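Long-range contact in xylanase inhibitor TL-XI (Triticum aestivum, PDB 3G7M), which inhibits xylanases noncompetitively, as a wheat member of the small thaumatin-like protein family: residues G99-L104 with V130-A135. The protein carries 4 engineered substitutions. Residues are numbered along the deposited sequence; the frame is centred on the assembly and turned at random.
Sequences GVTSTL and VVQPYA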
# COMPACT_ATOMS: atom_id res chain seq x y z
N GLY A 99 -3.87 8.85 -1.27
CA GLY A 99 -5.18 8.69 -0.62
C GLY A 99 -5.35 7.28 -0.11
O GLY A 99 -4.57 6.39 -0.44
N VAL A 100 -6.35 7.08 0.73
CA VAL A 100 -6.47 5.81 1.41
C VAL A 100 -7.91 5.64 1.76
O VAL A 100 -8.61 6.63 1.95
CB VAL A 100 -5.54 5.76 2.70
CG1 VAL A 100 -5.97 6.79 3.77
CG2 VAL A 100 -5.40 4.31 3.31
N THR A 101 -8.35 4.39 1.84
CA THR A 101 -9.69 4.05 2.35
C THR A 101 -9.70 2.85 3.28
O THR A 101 -8.88 1.96 3.15
CB THR A 101 -10.66 3.78 1.20
OG1 THR A 101 -11.94 3.41 1.76
CG2 THR A 101 -10.14 2.67 0.30
N SER A 102 -10.64 2.82 4.21
CA SER A 102 -10.86 1.62 5.01
C SER A 102 -12.38 1.37 5.08
O SER A 102 -12.92 0.88 6.07
CB SER A 102 -10.19 1.76 6.37
OG SER A 102 -10.81 2.80 7.09
N THR A 103 -13.06 1.70 4.00
CA THR A 103 -14.48 1.49 3.94
C THR A 103 -14.86 0.69 2.71
O THR A 103 -15.82 -0.10 2.75
CB THR A 103 -15.25 2.82 4.02
OG1 THR A 103 -14.59 3.67 4.97
CG2 THR A 103 -16.72 2.62 4.49
N LEU A 104 -14.12 0.88 1.63
CA LEU A 104 -14.49 0.31 0.33
C LEU A 104 -14.34 -1.20 0.31
O LEU A 104 -15.23 -1.91 -0.20
CB LEU A 104 -13.70 0.96 -0.80
CG LEU A 104 -13.70 0.20 -2.13
CD1 LEU A 104 -15.06 0.26 -2.80
CD2 LEU A 104 -12.60 0.71 -3.06
N VAL A 130 -14.13 9.59 5.66
CA VAL A 130 -15.51 10.00 5.77
C VAL A 130 -16.14 10.03 4.38
O VAL A 130 -17.27 9.57 4.19
CB VAL A 130 -15.61 11.37 6.46
CG1 VAL A 130 -17.03 11.89 6.43
CG2 VAL A 130 -15.13 11.27 7.90
N VAL A 131 -15.39 10.55 3.41
CA VAL A 131 -15.82 10.62 2.01
C VAL A 131 -14.56 10.73 1.17
O VAL A 131 -13.59 11.34 1.60
CB VAL A 131 -16.76 11.86 1.74
CG1 VAL A 131 -15.98 13.20 1.77
CG2 VAL A 131 -17.53 11.69 0.41
N GLN A 132 -14.56 10.15 -0.01
CA GLN A 132 -13.46 10.34 -0.94
C GLN A 132 -13.68 11.63 -1.73
O GLN A 132 -14.82 11.99 -2.03
CB GLN A 132 -13.38 9.15 -1.88
CG GLN A 132 -12.98 7.91 -1.17
CD GLN A 132 -11.59 8.00 -0.63
OE1 GLN A 132 -10.71 8.55 -1.27
NE2 GLN A 132 -11.38 7.44 0.53
N PRO A 133 -12.59 12.31 -2.12
CA PRO A 133 -11.23 11.81 -1.99
C PRO A 133 -10.64 12.15 -0.65
O PRO A 133 -10.50 13.32 -0.32
CB PRO A 133 -10.48 12.50 -3.12
CG PRO A 133 -11.26 13.76 -3.39
CD PRO A 133 -12.61 13.64 -2.77
N TYR A 134 -10.31 11.12 0.10
CA TYR A 134 -9.61 11.30 1.35
C TYR A 134 -8.13 11.20 1.00
O TYR A 134 -7.52 10.12 1.10
CB TYR A 134 -10.04 10.24 2.38
CG TYR A 134 -9.40 10.33 3.74
CD1 TYR A 134 -9.60 11.45 4.57
CD2 TYR A 134 -8.61 9.29 4.21
CE1 TYR A 134 -9.01 11.51 5.83
CE2 TYR A 134 -8.01 9.35 5.48
CZ TYR A 134 -8.22 10.45 6.28
OH TYR A 134 -7.62 10.47 7.53
N ALA A 135 -7.55 12.33 0.58
CA ALA A 135 -6.19 12.33 0.06
C ALA A 135 -5.52 13.63 0.37
O ALA A 135 -6.19 14.62 0.60
CB ALA A 135 -6.21 12.11 -1.44
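G99 and A135 face each other as an antiparallel, non-hydrogen-bonded pair where strand 95-101 meets the start of strand 135-139, and V100 N next to this pair donates to Y134 O at 3.3 Å, nearly in line with the carbonyl bond (C=O...N 166°). Ahead of A135, segment 130-135 has no regular structure and includes the cis peptide before P133, and the side chain of Q132 takes over the pairing. Its NE2 donates to V100 O over 3.2 Å; the carbonyl oxygen lies close to the plane of the amide, whereas the donor stands about 40° out of the carbonyl plane. Q132 OE1 accepts from Y134 N at 2.9 Å, so both ends of the amide are engaged and its flip is probably fixed. NE2 also donates to D129 OD2, an atom that T101 OG1 contacts by a hydrogen bond as well. T101 OG1 in turn accepts from T103 N, an ST turn.

On the other side of the backbone the V100 and Y134 side chains run alongside each other in a common direction. A chi1 of -179° sets Y134 CG anti to the backbone N; ring atom CD2 lies 3.7 Å from V100 CG1, while V100 O approaches the rim of the ring at CD2, nearly in the ring plane.

The contact thus joins edge strand 135-139 to strand 95-101. V100 and Y134 both pack on L121 of strand 121-123, V100 also reaches M111 and L113 of strand 111-115, and Y134 OH is hydrogen-bonded to P122 O, linking the two larger sheets of this thaumatin-like fold.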